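Local coordinates for beta-lactamase-like protein (Novosphingobium pentaromativorans US6-1, PDB 6AUF), which probably hydrolyses beta-lactam antibiotics as a zinc-dependent metallo-beta-lactamase of the B3 type, holding two zinc ions, at residues Ala212-Ala217 with Gly281-Lys286; Asp245-Pro250 with Ala270-Ala275. All coordinates share one frame; numbering follows the deposited sequence.

Contact 1 of 2, residues Ala212-Ala217 with Gly281-Lys286; sequences ATTISA and GSYFAK
Thr214 of loop 212-217 turns its CB toward helix 272-292 and meets both Tyr283 and Phe284, its CA 5.9 Å from the CA of Phe284. Its first torsion (chi1 53°) puts OG1 between the backbone N and the carbonyl carbon, within reach of both aromatic residues: OG1 lies 3.4 Å from Tyr283 CD2 and 3.5 Å from Phe284 CD1. The methyl CG2 meets the same ring atom, Phe284 CD1, at 3.6 Å, so both branches of the threonine converge on one ring carbon from the same side of the ring. Thr214 and Phe284 are both buried, and Ile232 of helix 226-241 touches each of them, so this half of the contact is closed in by a second helix.

The other half faces solvent: Tyr283 is exposed, and with CG anti to its backbone N (chi1 178°) the ring extends from the helix along the loop. Its edge receives Thr214 O, which lies in the ring plane 3.3 Å from CE2. Farther out the contact is sparse, Ile215 offering just CG2, 3.6 Å from Tyr283 OH, and no hydrogen bond spans the two segments.

Beyond the loop lies the metal centre: Thr213 O accepts a hydrogen bond from ND1 of the zinc ligand His185, and Ile215 packs near that histidine. The contact thus backs a loop at the rim of the dinuclear zinc site of the metallo-beta-lactamase fold.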
loop_
_atom_site.group_PDB
_atom_site.type_symbol
_atom_site.label_atom_id
_atom_site.label_comp_id
_atom_site.label_asym_id
_atom_site.label_seq_id
_atom_site.Cartn_x
_atom_site.Cartn_y
_atom_site.Cartn_z
ATOM N N ALA A 212 7.679 -1.954 -4.141
ATOM C CA ALA A 212 8.554 -1.360 -5.148
ATOM C C ALA A 212 9.314 -2.418 -5.939
ATOM O O ALA A 212 10.326 -2.104 -6.582
ATOM C CB ALA A 212 9.526 -0.368 -4.509
ATOM N N THR A 213 8.832 -3.655 -5.917
ATOM C CA THR A 213 9.534 -4.771 -6.530
ATOM C C THR A 213 9.230 -4.817 -8.019
ATOM O O THR A 213 8.063 -4.757 -8.418
ATOM C CB THR A 213 9.112 -6.080 -5.854
ATOM O OG1 THR A 213 7.681 -6.186 -5.881
ATOM C CG2 THR A 213 9.568 -6.098 -4.393
ATOM N N THR A 214 10.277 -4.908 -8.841
ATOM C CA THR A 214 10.129 -5.025 -10.295
ATOM C C THR A 214 10.150 -6.500 -10.663
ATOM O O THR A 214 11.220 -7.096 -10.830
ATOM C CB THR A 214 11.243 -4.285 -11.023
ATOM O OG1 THR A 214 12.507 -4.739 -10.524
ATOM C CG2 THR A 214 11.110 -2.763 -10.853
ATOM N N ILE A 215 8.966 -7.090 -10.803
ATOM C CA ILE A 215 8.835 -8.523 -11.034
ATOM C C ILE A 215 7.814 -8.734 -12.134
ATOM O O ILE A 215 6.922 -7.907 -12.340
ATOM C CB ILE A 215 8.431 -9.291 -9.748
ATOM C CG1 ILE A 215 7.152 -8.709 -9.139
ATOM C CG2 ILE A 215 9.587 -9.298 -8.733
ATOM C CD1 ILE A 215 6.776 -9.315 -7.769
ATOM N N SER A 216 7.935 -9.861 -12.832
ATOM C CA SER A 216 7.178 -10.074 -14.053
ATOM C C SER A 216 6.860 -11.544 -14.219
ATOM O O SER A 216 7.456 -12.409 -13.576
ATOM C CB SER A 216 7.964 -9.597 -15.275
ATOM O OG SER A 216 9.080 -10.445 -15.501
ATOM N N ALA A 217 5.925 -11.822 -15.124
ATOM C CA ALA A 217 5.841 -13.147 -15.709
ATOM C C ALA A 217 7.191 -13.510 -16.339
ATOM O O ALA A 217 8.058 -12.653 -16.555
ATOM C CB ALA A 217 4.720 -13.194 -16.745
ATOM N N GLY A 281 15.677 0.014 -6.345
ATOM C CA GLY A 281 16.389 0.358 -7.562
ATOM C C GLY A 281 17.565 -0.565 -7.798
ATOM O O GLY A 281 17.858 -0.948 -8.937
ATOM N N SER A 282 18.248 -0.946 -6.720
ATOM C CA SER A 282 19.342 -1.897 -6.859
ATOM C C SER A 282 18.831 -3.216 -7.419
ATOM O O SER A 282 19.409 -3.774 -8.367
ATOM C CB SER A 282 20.025 -2.094 -5.511
ATOM O OG SER A 282 20.999 -3.114 -5.590
ATOM N N TYR A 283 17.713 -3.707 -6.872
ATOM C CA TYR A 283 17.110 -4.930 -7.394
ATOM C C TYR A 283 16.795 -4.792 -8.879
ATOM O O TYR A 283 17.100 -5.690 -9.669
ATOM C CB TYR A 283 15.842 -5.278 -6.600
ATOM C CG TYR A 283 15.111 -6.518 -7.084
ATOM C CD1 TYR A 283 15.468 -7.782 -6.624
ATOM C CD2 TYR A 283 14.066 -6.426 -8.001
ATOM C CE1 TYR A 283 14.812 -8.928 -7.063
ATOM C CE2 TYR A 283 13.394 -7.566 -8.444
ATOM C CZ TYR A 283 13.774 -8.814 -7.969
ATOM O OH TYR A 283 13.128 -9.952 -8.393
ATOM N N PHE A 284 16.200 -3.662 -9.272
ATOM C CA PHE A 284 15.840 -3.440 -10.667
ATOM C C PHE A 284 17.062 -3.501 -11.573
ATOM O O PHE A 284 17.007 -4.088 -12.659
ATOM C CB PHE A 284 15.129 -2.093 -10.809
ATOM C CG PHE A 284 14.675 -1.790 -12.197
ATOM C CD1 PHE A 284 14.045 -2.762 -12.963
ATOM C CD2 PHE A 284 14.844 -0.514 -12.733
ATOM C CE1 PHE A 284 13.606 -2.476 -14.259
ATOM C CE2 PHE A 284 14.413 -0.213 -14.022
ATOM C CZ PHE A 284 13.795 -1.192 -14.791
ATOM N N ALA A 285 18.178 -2.901 -11.150
ATOM C CA ALA A 285 19.346 -2.893 -12.024
ATOM C C ALA A 285 19.876 -4.302 -12.231
ATOM O O ALA A 285 20.268 -4.669 -13.346
ATOM C CB ALA A 285 20.436 -1.986 -11.463
ATOM N N LYS A 286 19.899 -5.103 -11.165
ATOM C CA LYS A 286 20.281 -6.498 -11.322
ATOM C C LYS A 286 19.396 -7.183 -12.354
ATOM O O LYS A 286 19.865 -8.023 -13.130
ATOM C CB LYS A 286 20.206 -7.218 -9.974
ATOM C CG LYS A 286 21.166 -6.672 -8.930
ATOM C CD LYS A 286 21.170 -7.560 -7.685
ATOM C CE LYS A 286 22.331 -7.239 -6.735
ATOM N NZ LYS A 286 22.319 -5.828 -6.240
#

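Contact 2 of 2, residues Asp245-Pro250 with Ala270-Ala275; sequences DILVTP and AQACAA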
loop_
_atom_site.group_PDB
_atom_site.type_symbol
_atom_site.label_atom_id
_atom_site.label_comp_id
_atom_site.label_asym_id
_atom_site.label_seq_id
_atom_site.Cartn_x
_atom_site.Cartn_y
_atom_site.Cartn_z
ATOM N N ASP A 245 8.971 10.279 7.863
ATOM C CA ASP A 245 9.446 9.964 9.210
ATOM C C ASP A 245 9.193 8.503 9.554
ATOM O O ASP A 245 10.052 7.837 10.152
ATOM C CB ASP A 245 8.761 10.861 10.231
ATOM C CG ASP A 245 9.287 12.272 10.206
ATOM O OD1 ASP A 245 10.514 12.459 10.384
ATOM O OD2 ASP A 245 8.461 13.188 10.015
ATOM N N ILE A 246 8.023 7.987 9.188
ATOM C CA ILE A 246 7.628 6.627 9.534
ATOM C C ILE A 246 7.234 5.910 8.252
ATOM O O ILE A 246 6.191 6.214 7.660
ATOM C CB ILE A 246 6.476 6.604 10.549
ATOM C CG1 ILE A 246 6.946 7.179 11.881
ATOM C CG2 ILE A 246 5.947 5.191 10.707
ATOM C CD1 ILE A 246 5.813 7.478 12.819
ATOM N N LEU A 247 8.047 4.949 7.839
ATOM C CA LEU A 247 7.751 4.169 6.651
ATOM C C LEU A 247 6.762 3.050 6.961
ATOM O O LEU A 247 6.889 2.352 7.968
ATOM C CB LEU A 247 9.036 3.574 6.076
ATOM C CG LEU A 247 8.807 2.650 4.886
ATOM C CD1 LEU A 247 8.238 3.470 3.732
ATOM C CD2 LEU A 247 10.092 1.959 4.493
ATOM N N VAL A 248 5.778 2.871 6.083
ATOM C CA VAL A 248 4.849 1.751 6.170
ATOM C C VAL A 248 4.642 1.210 4.762
ATOM O O VAL A 248 4.524 1.983 3.810
ATOM C CB VAL A 248 3.507 2.163 6.826
ATOM C CG1 VAL A 248 2.659 0.933 7.144
ATOM C CG2 VAL A 248 3.754 2.975 8.084
ATOM N N THR A 249 4.609 -0.119 4.628
ATOM C CA THR A 249 4.552 -0.785 3.338
ATOM C C THR A 249 3.385 -1.756 3.248
ATOM O O THR A 249 3.070 -2.450 4.215
ATOM C CB THR A 249 5.845 -1.554 3.050
ATOM O OG1 THR A 249 6.138 -2.433 4.151
ATOM C CG2 THR A 249 7.010 -0.588 2.791
ATOM N N PRO A 250 2.765 -1.859 2.077
ATOM C CA PRO A 250 1.650 -2.806 1.907
ATOM C C PRO A 250 1.968 -4.226 2.340
ATOM O O PRO A 250 1.064 -4.955 2.764
ATOM C CB PRO A 250 1.368 -2.709 0.403
ATOM C CG PRO A 250 1.694 -1.284 0.097
ATOM C CD PRO A 250 2.927 -0.978 0.907
ATOM N N ALA A 270 13.647 8.847 9.437
ATOM C CA ALA A 270 13.398 9.734 8.305
ATOM C C ALA A 270 14.186 9.368 7.055
ATOM O O ALA A 270 13.947 9.967 5.995
ATOM C CB ALA A 270 13.733 11.165 8.693
ATOM N N GLN A 271 15.112 8.419 7.148
ATOM C CA GLN A 271 15.874 7.964 5.999
ATOM C C GLN A 271 15.335 6.661 5.404
ATOM O O GLN A 271 15.965 6.097 4.502
ATOM C CB GLN A 271 17.348 7.819 6.389
ATOM C CG GLN A 271 18.153 9.088 6.151
ATOM C CD GLN A 271 18.021 9.592 4.699
ATOM O OE1 GLN A 271 17.430 10.649 4.443
ATOM N NE2 GLN A 271 18.572 8.828 3.749
ATOM N N ALA A 272 14.165 6.199 5.848
ATOM C CA ALA A 272 13.702 4.864 5.475
ATOM C C ALA A 272 13.290 4.799 4.010
ATOM O O ALA A 272 13.645 3.849 3.300
ATOM C CB ALA A 272 12.533 4.435 6.366
ATOM N N CYS A 273 12.501 5.777 3.553
ATOM C CA CYS A 273 12.037 5.756 2.167
ATOM C C CYS A 273 13.201 5.819 1.193
ATOM O O CYS A 273 13.223 5.085 0.195
ATOM C CB CYS A 273 11.063 6.898 1.903
ATOM S SG CYS A 273 9.456 6.661 2.698
ATOM N N ALA A 274 14.193 6.663 1.471
ATOM C CA ALA A 274 15.341 6.718 0.576
ATOM C C ALA A 274 15.979 5.342 0.463
ATOM O O ALA A 274 16.113 4.792 -0.635
ATOM C CB ALA A 274 16.355 7.759 1.053
ATOM N N ALA A 275 16.348 4.759 1.604
ATOM C CA ALA A 275 16.986 3.448 1.602
ATOM C C ALA A 275 16.115 2.416 0.900
ATOM O O ALA A 275 16.597 1.629 0.073
ATOM C CB ALA A 275 17.272 3.017 3.036
#
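OD2 of Asp245 accepts a hydrogen bond from Met205 N on strand 203-208, while OD1 merely lies against the methyl CB of Ala270, 3.9 Å away. The setting is the outer side of the second sheet of the metallo-beta-lactamase sandwich, where the edge strand 246-248 runs parallel to strand 203-208 and meets the start of helix 272-292.

The backbones are closest at this end, with Asp245 CA 4.1 Å from Ala270 CA. They then diverge, the next pair of CA atoms, Leu247 and Ala272, being 6.1 Å apart. No hydrogen bond joins the two segments themselves, though the backbone of Asp245 bonds to Asn269 just before Ala270; on the other flank, Ile246 and Val248 bond through their backbones to strand 203-208, Ile246 to both Met205 and Ala207 and Val248 to Ala207. Gln271 is the N-cap residue, and its carbonyl O accepts the first-turn bond from Ala275 N at 3.2 Å.

Apolar contact is carried by Leu247, whose CB points at the helix. Its CB meets Ala272 CB at 3.6 Å, and CD2 approaches the same methyl, so Ala272 touches both the root and one branch of the leucine. Because CG is anti to the backbone N (chi1 176°), the side chain extends outward from the strand over the first helical turn; Tyr276, just beyond that turn, touches it too. Past the strand the chain soon reaches His251, a ligand of the second zinc. A disulfide also joins the two sides: Cys273 SG is bonded to Cys244, the residue just before Asp245, and the same sulfur lies 3.6 Å from the other leucine branch, Leu247 CD1.

Overall arrangement
From the N terminus, the chain completes the first sheet and four strands of the second before leaving strand 203-208 into loop 212-217, where contact 1 opens. It then runs through helix 226-241 into strand 246-248, the first half of contact 2. That contact closes after a 19-residue connection containing the short helix 257-261, as the chain enters helix 272-292; contact 1 closes about two turns of helix later, at residues 281-286. The smaller loop therefore sits wholly within the larger one. The centres of the two contacts are 18 Å apart and their nearest atoms about 7 Å, so they do not touch, yet one helix ties both the sheet edge and the zinc-site loop together.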